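Local structure of putative mRNA interferase YoeB (Agrobacterium tumefaciens, 6N90) at residues 15-18 and 23-26; 28-33 and 64-69; 32-37 and 56-61. The protein is a putative toxin of a type II toxin-antitoxin system that probably acts as an mRNA-cleaving endonuclease. One frame throughout, in Å; residues are numbered along the deposited sequence.

In the fold
From the N terminus the chain runs through strand 2-5 and helix 7-19 into helix 21-36, and contact 1 closes the short turn between these two helices. Helix 21-36 then lies on the sheet. Contact 2 brings its second half onto strand 64-73, and contact 3 brings its C-terminal end to strand 56-59. The last two start from overlapping segments, and contact 3, the shorter loop, nests inside contact 2. Strands 56-59 and 64-73 are neighbours in the sheet, joined by backbone bonds. Met23 of contact 1 touches Ile60, Thr61 and His64, so the hairpin and the helix-sheet core meet there.

Contact 1 (15-18 and 23-26)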
loop_
_atom_site.group_PDB
_atom_site.type_symbol
_atom_site.label_atom_id
_atom_site.label_comp_id
_atom_site.label_asym_id
_atom_site.label_seq_id
_atom_site.Cartn_x
_atom_site.Cartn_y
_atom_site.Cartn_z
ATOM N N PHE A 15 5.806 5.312 9.737
ATOM C CA PHE A 15 6.068 5.713 11.116
ATOM C C PHE A 15 5.808 4.550 12.062
ATOM O O PHE A 15 6.611 4.274 12.969
ATOM C CB PHE A 15 5.201 6.915 11.501
ATOM C CG PHE A 15 5.248 7.242 12.965
ATOM C CD1 PHE A 15 6.247 8.053 13.464
ATOM C CD2 PHE A 15 4.289 6.739 13.840
ATOM C CE1 PHE A 15 6.296 8.373 14.842
ATOM C CE2 PHE A 15 4.334 7.056 15.213
ATOM C CZ PHE A 15 5.344 7.878 15.704
ATOM N N TRP A 16 4.712 3.820 11.823
ATOM C CA TRP A 16 4.416 2.701 12.692
ATOM C C TRP A 16 5.476 1.601 12.527
ATOM O O TRP A 16 5.890 0.972 13.516
ATOM C CB TRP A 16 3.014 2.155 12.430
ATOM C CG TRP A 16 1.896 3.090 12.916
ATOM C CD1 TRP A 16 0.854 3.562 12.183
ATOM C CD2 TRP A 16 1.732 3.620 14.238
ATOM N NE1 TRP A 16 0.049 4.364 12.963
ATOM C CE2 TRP A 16 0.567 4.418 14.228
ATOM C CE3 TRP A 16 2.457 3.505 15.427
ATOM C CZ2 TRP A 16 0.112 5.096 15.364
ATOM C CZ3 TRP A 16 2.008 4.181 16.550
ATOM C CH2 TRP A 16 0.836 4.962 16.510
ATOM N N GLN A 17 5.925 1.396 11.286
ATOM C CA GLN A 17 6.978 0.418 11.005
ATOM C C GLN A 17 8.233 0.751 11.806
ATOM O O GLN A 17 8.939 -0.151 12.239
ATOM C CB GLN A 17 7.315 0.368 9.516
ATOM C CG GLN A 17 6.165 -0.152 8.672
ATOM C CD GLN A 17 6.615 -0.574 7.290
ATOM O OE1 GLN A 17 7.804 -0.818 7.048
ATOM N NE2 GLN A 17 5.674 -0.724 6.403
ATOM N N ARG A 18 8.487 2.047 11.983
ATOM C CA ARG A 18 9.695 2.520 12.670
ATOM C C ARG A 18 9.566 2.529 14.190
ATOM O O ARG A 18 10.578 2.590 14.883
ATOM C CB ARG A 18 10.069 3.936 12.217
ATOM C CG ARG A 18 10.669 4.036 10.853
ATOM C CD ARG A 18 10.736 5.482 10.436
ATOM N NE ARG A 18 11.484 5.667 9.201
ATOM C CZ ARG A 18 11.532 6.808 8.528
ATOM N NH1 ARG A 18 10.861 7.862 8.969
ATOM N NH2 ARG A 18 12.243 6.893 7.411
ATOM N N MET A 23 1.222 -2.056 15.916
ATOM C CA MET A 23 0.257 -1.181 15.247
ATOM C C MET A 23 0.211 -1.489 13.748
ATOM O O MET A 23 -0.844 -1.428 13.127
ATOM C CB MET A 23 0.619 0.284 15.479
ATOM C CG MET A 23 0.502 0.698 16.945
ATOM S SD MET A 23 -1.211 0.861 17.432
ATOM C CE MET A 23 -1.640 2.387 16.609
ATOM N N VAL A 24 1.369 -1.796 13.171
ATOM C CA VAL A 24 1.424 -2.210 11.760
ATOM C C VAL A 24 0.547 -3.455 11.578
ATOM O O VAL A 24 -0.238 -3.555 10.629
ATOM C CB VAL A 24 2.881 -2.503 11.288
ATOM C CG1 VAL A 24 2.901 -2.976 9.798
ATOM C CG2 VAL A 24 3.722 -1.275 11.462
ATOM N N GLU A 25 0.679 -4.401 12.500
ATOM C CA GLU A 25 -0.098 -5.633 12.428
ATOM C C GLU A 25 -1.597 -5.387 12.551
ATOM O O GLU A 25 -2.394 -6.022 11.859
ATOM C CB GLU A 25 0.351 -6.606 13.519
ATOM C CG GLU A 25 1.782 -7.072 13.365
ATOM N N LYS A 26 -1.979 -4.486 13.450
ATOM C CA LYS A 26 -3.392 -4.131 13.598
ATOM C C LYS A 26 -3.937 -3.507 12.323
ATOM O O LYS A 26 -5.049 -3.811 11.885
ATOM C CB LYS A 26 -3.574 -3.173 14.763
ATOM C CG LYS A 26 -5.016 -2.785 15.026
ATOM C CD LYS A 26 -5.876 -3.997 15.365
ATOM C CE LYS A 26 -7.123 -3.593 16.152
ATOM N NZ LYS A 26 -8.038 -2.697 15.403
#
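Trp16 packs against Met23 and Val24 across the helical hairpin of this YoeB-like toxin, in which helix 7-19 is followed after a short turn by helix 21-36. The backbones approach most closely at Trp16 and Val24, whose CA atoms are 5.8 Å apart. Phe15 does not reach the second helix, but its CD2 lies over the face of the Trp16 indole turned away from Met23, and its own ring has a cation-pi partner in Arg85. The Trp16 side chain leaves with CG anti to the carbonyl carbon (chi1 -71°), which lays the indole across the Met23 side chain. There CB and CG of Met23 touch the CD2-CE3 side of the ring system, and the chain, bent at chi2 and chi3, folds CE back over the six-membered ring. CE stands 3.7 Å from that centroid and 22° off the ring normal, a CH-pi contact, while SD at 4.7 Å from the same centroid adds a more distant Met-aromatic contact. The indole NE1 is satisfied by Cys84 O, and His64 meets the ring edge-to-face, so Trp16 joins the hairpin to the sheet. Gln17 follows with its CB pointing away from the second helix. Its amide binds Tyr13 OH and Asn28 ND2 of the second subunit, which places this part of the hairpin at the dimer interface. What Gln17 gives to the partner helix is aliphatic and backbone surface: Val24 CG2 fits between the two residues, 3.6 Å from Trp16 CB and 3.5 Å from Gln17 N.

Contact 2 (28-33 and 64-69)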
loop_
_atom_site.group_PDB
_atom_site.type_symbol
_atom_site.label_atom_id
_atom_site.label_comp_id
_atom_site.label_asym_id
_atom_site.label_seq_id
_atom_site.Cartn_x
_atom_site.Cartn_y
_atom_site.Cartn_z
ATOM N N ASN A 28 -2.730 -3.938 9.240
ATOM C CA ASN A 28 -2.841 -4.979 8.229
ATOM C C ASN A 28 -4.089 -5.831 8.403
ATOM O O ASN A 28 -4.675 -6.266 7.412
ATOM C CB ASN A 28 -1.582 -5.864 8.256
ATOM C CG ASN A 28 -0.370 -5.142 7.704
ATOM O OD1 ASN A 28 -0.459 -3.989 7.295
ATOM N ND2 ASN A 28 0.784 -5.803 7.726
ATOM N N ASP A 29 -4.490 -6.069 9.654
ATOM C CA ASP A 29 -5.699 -6.846 9.967
ATOM C C ASP A 29 -6.936 -6.045 9.560
ATOM O O ASP A 29 -7.911 -6.585 9.045
ATOM C CB ASP A 29 -5.729 -7.198 11.475
ATOM C CG ASP A 29 -6.353 -8.573 11.765
ATOM O OD1 ASP A 29 -6.790 -9.256 10.815
ATOM O OD2 ASP A 29 -6.438 -8.968 12.952
ATOM N N LEU A 30 -6.891 -4.738 9.788
ATOM C CA LEU A 30 -8.020 -3.896 9.434
ATOM C C LEU A 30 -8.174 -3.879 7.912
ATOM O O LEU A 30 -9.283 -3.955 7.371
ATOM C CB LEU A 30 -7.809 -2.483 10.009
ATOM C CG LEU A 30 -7.984 -2.345 11.531
ATOM C CD1 LEU A 30 -7.594 -0.944 12.021
ATOM C CD2 LEU A 30 -9.393 -2.688 11.980
ATOM N N ILE A 31 -7.041 -3.798 7.217
ATOM C CA ILE A 31 -7.037 -3.832 5.751
ATOM C C ILE A 31 -7.645 -5.140 5.214
ATOM O O ILE A 31 -8.600 -5.119 4.386
ATOM C CB ILE A 31 -5.599 -3.646 5.209
ATOM C CG1 ILE A 31 -5.112 -2.226 5.488
ATOM C CG2 ILE A 31 -5.509 -3.971 3.691
ATOM C CD1 ILE A 31 -3.689 -1.963 5.121
ATOM N N ARG A 32 -7.102 -6.262 5.689
ATOM C CA ARG A 32 -7.584 -7.591 5.319
ATOM C C ARG A 32 -9.104 -7.667 5.523
ATOM O O ARG A 32 -9.841 -8.122 4.647
ATOM C CB ARG A 32 -6.866 -8.668 6.150
ATOM C CG ARG A 32 -6.959 -10.102 5.613
ATOM C CD ARG A 32 -6.048 -11.035 6.473
ATOM N NE ARG A 32 -4.712 -10.447 6.637
ATOM C CZ ARG A 32 -4.115 -10.185 7.803
ATOM N NH1 ARG A 32 -4.708 -10.484 8.955
ATOM N NH2 ARG A 32 -2.895 -9.655 7.834
ATOM N N ASN A 33 -9.574 -7.163 6.665
ATOM C CA ASN A 33 -10.988 -7.285 7.018
ATOM C C ASN A 33 -11.864 -6.372 6.159
ATOM O O ASN A 33 -12.924 -6.790 5.674
ATOM C CB ASN A 33 -11.198 -6.977 8.505
ATOM C CG ASN A 33 -11.033 -8.207 9.403
ATOM O OD1 ASN A 33 -12.020 -8.823 9.809
ATOM N ND2 ASN A 33 -9.784 -8.559 9.727
ATOM N N HIS A 64 -6.071 6.111 17.888
ATOM C CA HIS A 64 -5.655 6.074 16.484
ATOM C C HIS A 64 -6.675 5.388 15.623
ATOM O O HIS A 64 -7.066 4.249 15.913
ATOM C CB HIS A 64 -4.300 5.368 16.334
ATOM C CG HIS A 64 -3.186 6.069 17.049
ATOM N ND1 HIS A 64 -2.653 7.254 16.598
ATOM C CD2 HIS A 64 -2.524 5.762 18.190
ATOM C CE1 HIS A 64 -1.703 7.650 17.432
ATOM N NE2 HIS A 64 -1.605 6.763 18.404
ATOM N N ARG A 65 -7.071 6.062 14.548
ATOM C CA ARG A 65 -8.137 5.554 13.697
ATOM C C ARG A 65 -7.664 5.276 12.272
ATOM O O ARG A 65 -6.725 5.910 11.749
ATOM C CB ARG A 65 -9.317 6.538 13.672
ATOM C CG ARG A 65 -9.859 6.891 15.058
ATOM C CD ARG A 65 -10.114 5.646 15.917
ATOM N NE ARG A 65 -10.436 5.991 17.304
ATOM C CZ ARG A 65 -11.673 6.014 17.787
ATOM N NH1 ARG A 65 -12.689 5.682 17.002
ATOM N NH2 ARG A 65 -11.892 6.338 19.056
ATOM N N PHE A 66 -8.315 4.285 11.674
ATOM C CA PHE A 66 -8.045 3.831 10.315
ATOM C C PHE A 66 -9.220 4.327 9.495
ATOM O O PHE A 66 -10.335 3.838 9.662
ATOM C CB PHE A 66 -7.898 2.284 10.299
ATOM C CG PHE A 66 -7.776 1.652 8.918
ATOM C CD1 PHE A 66 -6.562 1.594 8.266
ATOM C CD2 PHE A 66 -8.883 1.057 8.314
ATOM C CE1 PHE A 66 -6.441 0.987 7.024
ATOM C CE2 PHE A 66 -8.778 0.466 7.050
ATOM C CZ PHE A 66 -7.550 0.432 6.410
ATOM N N VAL A 67 -8.971 5.324 8.648
ATOM C CA VAL A 67 -10.024 5.899 7.817
ATOM C C VAL A 67 -9.803 5.466 6.364
ATOM O O VAL A 67 -8.687 5.522 5.833
ATOM C CB VAL A 67 -10.061 7.440 7.947
ATOM C CG1 VAL A 67 -11.223 8.031 7.102
ATOM C CG2 VAL A 67 -10.210 7.843 9.414
ATOM N N TYR A 68 -10.881 5.030 5.721
ATOM C CA TYR A 68 -10.771 4.417 4.405
ATOM C C TYR A 68 -12.051 4.584 3.618
ATOM O O TYR A 68 -13.084 5.003 4.154
ATOM C CB TYR A 68 -10.460 2.912 4.549
ATOM C CG TYR A 68 -11.597 2.181 5.240
ATOM C CD1 TYR A 68 -11.738 2.217 6.629
ATOM C CD2 TYR A 68 -12.531 1.461 4.500
ATOM C CE1 TYR A 68 -12.787 1.563 7.261
ATOM C CE2 TYR A 68 -13.564 0.794 5.120
ATOM C CZ TYR A 68 -13.696 0.859 6.497
ATOM O OH TYR A 68 -14.749 0.201 7.103
ATOM N N ARG A 69 -11.973 4.228 2.348
ATOM C CA ARG A 69 -13.156 4.145 1.511
ATOM C C ARG A 69 -12.956 3.037 0.502
ATOM O O ARG A 69 -11.917 2.959 -0.131
ATOM C CB ARG A 69 -13.410 5.486 0.804
ATOM C CG ARG A 69 -14.584 5.498 -0.153
ATOM C CD ARG A 69 -14.785 6.892 -0.761
ATOM N NE ARG A 69 -13.611 7.367 -1.499
ATOM C CZ ARG A 69 -13.521 8.569 -2.068
ATOM N NH1 ARG A 69 -14.533 9.414 -1.977
ATOM N NH2 ARG A 69 -12.430 8.931 -2.729
#
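With CG opposite the backbone N (chi1 173°), the Phe66 ring is carried out to helix 21-36, where Leu30 CG, which bears the touching CD1, and Ile31 CG1 each stand beside their own backbone N. The ring therefore reaches from strand 64-73 to two successive residues of the helix, in the helix-on-sheet core of this YoeB-family fold. Leu30 takes one face: its CB lies 4.2 Å from the ring centroid, 15° off the normal, a CH-pi contact displaced toward the rim near CD2. The two side chains run past each other in opposite directions, which brings Leu30 CD1 back over the root of the aromatic side chain, 3.7 Å from Phe66 CB. Ile31 crosses the phenyl group at about a right angle, and its CG1 touches the far end of the ring, 3.7 Å from Phe66 CZ. Around this centre, Ile60 and Arg58 also pack on Leu30, Val81 on Phe66, and Leu3 and Trp5 on Ile31; Trp10 of the second subunit reaches Ile31 as well. The polar pairs of this segment lie elsewhere on the helix. Arg32 NH1 pairs with Asp29 OD1 at 3.0 Å, its NH2 with Glu14 of the second subunit, and Asp29 O is gripped from opposite faces of its plane by Asn33 N and by Asn33 ND2, the latter at 2.8 Å. These two segments meet through carbon alone, so their fit rests on dispersion and exclusion of water, while the salt bridge and amide bond of residues 28-33 take no part in the contact with Phe66.

Contact 3 (32-37 and 56-61); sequences RNAKRT and WSRRIT
Arg58 reaches from strand 56-59 to the C-terminal end of helix 21-36, where its NH2 donates to Thr37 O at 2.9 Å. A chi1 of -63° sets CG on the backbone N side, and the chain is extended from there to NE, carrying the guanidinium to the last helical turn, against Ala34. Thr37 O sits at the edge of that group, near its plane, but the bond is bent, with an N-H...O angle of 131°. One face of the guanidinium lies on the backbone of Ala34, whose CA is 3.7 Å from Arg58 NH2; the small CB adds a contact at 3.9 Å to the same nitrogen. Asn33 offers only its CB, 4.1 Å from Arg58 NH1. Elsewhere on this buried group NH1 binds Leu42 O and NE binds Tyr68 OH, while NH2 has a second acceptor in Ala40 O. Thr37, the first residue beyond the helix, also has Ala40 O as a hydrogen-bond partner of its OG1. A buried positive charge is thus held mostly by neutral oxygens of the chain that leaves the helix, and its place near the helix C-terminus, where carbonyls converge, is probably favourable electrostatically.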
loop_
_atom_site.group_PDB
_atom_site.type_symbol
_atom_site.label_atom_id
_atom_site.label_comp_id
_atom_site.label_asym_id
_atom_site.label_seq_id
_atom_site.Cartn_x
_atom_site.Cartn_y
_atom_site.Cartn_z
ATOM N N ARG A 32 -7.102 -6.262 5.689
ATOM C CA ARG A 32 -7.584 -7.591 5.319
ATOM C C ARG A 32 -9.104 -7.667 5.523
ATOM O O ARG A 32 -9.841 -8.122 4.647
ATOM C CB ARG A 32 -6.866 -8.668 6.150
ATOM C CG ARG A 32 -6.959 -10.102 5.613
ATOM C CD ARG A 32 -6.048 -11.035 6.473
ATOM N NE ARG A 32 -4.712 -10.447 6.637
ATOM C CZ ARG A 32 -4.115 -10.185 7.803
ATOM N NH1 ARG A 32 -4.708 -10.484 8.955
ATOM N NH2 ARG A 32 -2.895 -9.655 7.834
ATOM N N ASN A 33 -9.574 -7.163 6.665
ATOM C CA ASN A 33 -10.988 -7.285 7.018
ATOM C C ASN A 33 -11.864 -6.372 6.159
ATOM O O ASN A 33 -12.924 -6.790 5.674
ATOM C CB ASN A 33 -11.198 -6.977 8.505
ATOM C CG ASN A 33 -11.033 -8.207 9.403
ATOM O OD1 ASN A 33 -12.020 -8.823 9.809
ATOM N ND2 ASN A 33 -9.784 -8.559 9.727
ATOM N N ALA A 34 -11.406 -5.140 5.943
ATOM C CA ALA A 34 -12.185 -4.162 5.176
ATOM C C ALA A 34 -12.263 -4.534 3.695
ATOM O O ALA A 34 -13.221 -4.174 3.003
ATOM C CB ALA A 34 -11.594 -2.765 5.346
ATOM N N LYS A 35 -11.237 -5.224 3.193
ATOM C CA LYS A 35 -11.273 -5.693 1.813
ATOM C C LYS A 35 -12.336 -6.786 1.673
ATOM O O LYS A 35 -13.024 -6.843 0.656
ATOM C CB LYS A 35 -9.899 -6.194 1.363
ATOM C CG LYS A 35 -8.982 -5.073 0.927
ATOM C CD LYS A 35 -7.494 -5.474 0.988
ATOM C CE LYS A 35 -7.253 -6.836 0.413
ATOM N NZ LYS A 35 -5.835 -7.316 0.682
ATOM N N ARG A 36 -12.499 -7.610 2.710
ATOM C CA ARG A 36 -13.514 -8.673 2.718
ATOM C C ARG A 36 -14.933 -8.143 2.976
ATOM O O ARG A 36 -15.856 -8.369 2.188
ATOM C CB ARG A 36 -13.176 -9.734 3.772
ATOM C CG ARG A 36 -12.089 -10.705 3.371
ATOM C CD ARG A 36 -11.849 -11.731 4.473
ATOM N NE ARG A 36 -11.384 -11.092 5.704
ATOM C CZ ARG A 36 -10.321 -11.479 6.405
ATOM N NH1 ARG A 36 -9.594 -12.516 6.007
ATOM N NH2 ARG A 36 -9.985 -10.824 7.510
ATOM N N THR A 37 -15.089 -7.463 4.107
ATOM C CA THR A 37 -16.364 -6.922 4.541
ATOM C C THR A 37 -16.204 -5.435 4.862
ATOM O O THR A 37 -16.002 -5.081 6.005
ATOM C CB THR A 37 -16.889 -7.669 5.791
ATOM O OG1 THR A 37 -15.889 -7.656 6.825
ATOM C CG2 THR A 37 -17.199 -9.116 5.451
ATOM N N TRP A 56 -15.260 5.731 5.816
ATOM C CA TRP A 56 -15.538 4.925 6.988
ATOM C C TRP A 56 -14.331 4.933 7.905
ATOM O O TRP A 56 -13.211 5.203 7.461
ATOM C CB TRP A 56 -15.883 3.496 6.589
ATOM C CG TRP A 56 -17.267 3.376 6.109
ATOM C CD1 TRP A 56 -17.778 3.855 4.940
ATOM C CD2 TRP A 56 -18.339 2.729 6.790
ATOM N NE1 TRP A 56 -19.119 3.549 4.858
ATOM C CE2 TRP A 56 -19.483 2.854 5.985
ATOM C CE3 TRP A 56 -18.444 2.065 8.013
ATOM C CZ2 TRP A 56 -20.725 2.327 6.363
ATOM C CZ3 TRP A 56 -19.676 1.541 8.390
ATOM C CH2 TRP A 56 -20.795 1.674 7.564
ATOM N N SER A 57 -14.555 4.619 9.160
ATOM C CA SER A 57 -13.496 4.588 10.138
ATOM C C SER A 57 -13.522 3.369 11.052
ATOM O O SER A 57 -14.568 2.939 11.417
ATOM C CB SER A 57 -13.573 5.850 10.977
ATOM O OG SER A 57 -12.628 5.871 11.983
ATOM N N ARG A 58 -12.373 2.790 11.343
ATOM C CA ARG A 58 -12.269 1.725 12.325
ATOM C C ARG A 58 -11.190 2.070 13.357
ATOM O O ARG A 58 -10.250 2.822 13.074
ATOM C CB ARG A 58 -11.934 0.392 11.654
ATOM C CG ARG A 58 -12.984 -0.116 10.704
ATOM C CD ARG A 58 -12.412 -1.270 9.848
ATOM N NE ARG A 58 -13.340 -1.681 8.805
ATOM C CZ ARG A 58 -13.862 -2.900 8.715
ATOM N NH1 ARG A 58 -13.524 -3.845 9.607
ATOM N NH2 ARG A 58 -14.689 -3.181 7.712
ATOM N N ARG A 59 -11.340 1.511 14.549
ATOM C CA ARG A 59 -10.366 1.694 15.614
ATOM C C ARG A 59 -9.113 0.851 15.423
ATOM O O ARG A 59 -9.182 -0.363 15.284
ATOM C CB ARG A 59 -10.994 1.342 16.965
ATOM C CG ARG A 59 -11.985 2.358 17.472
ATOM C CD ARG A 59 -11.603 2.835 18.859
ATOM N NE ARG A 59 -11.613 1.761 19.848
ATOM C CZ ARG A 59 -11.704 1.970 21.156
ATOM N NH1 ARG A 59 -11.801 3.212 21.617
ATOM N NH2 ARG A 59 -11.707 0.943 22.000
ATOM N N ILE A 60 -7.954 1.493 15.449
ATOM C CA ILE A 60 -6.712 0.769 15.637
ATOM C C ILE A 60 -6.507 0.647 17.143
ATOM O O ILE A 60 -6.358 -0.447 17.680
ATOM C CB ILE A 60 -5.527 1.489 14.985
ATOM C CG1 ILE A 60 -5.862 1.893 13.550
ATOM C CG2 ILE A 60 -4.248 0.640 15.020
ATOM C CD1 ILE A 60 -4.744 2.785 12.938
ATOM N N THR A 61 -6.446 1.802 17.803
ATOM C CA THR A 61 -6.546 1.901 19.262
ATOM C C THR A 61 -7.509 3.032 19.586
ATOM O O THR A 61 -8.076 3.625 18.678
ATOM C CB THR A 61 -5.194 2.175 19.923
ATOM O OG1 THR A 61 -4.700 3.458 19.503
ATOM C CG2 THR A 61 -4.205 1.109 19.543
#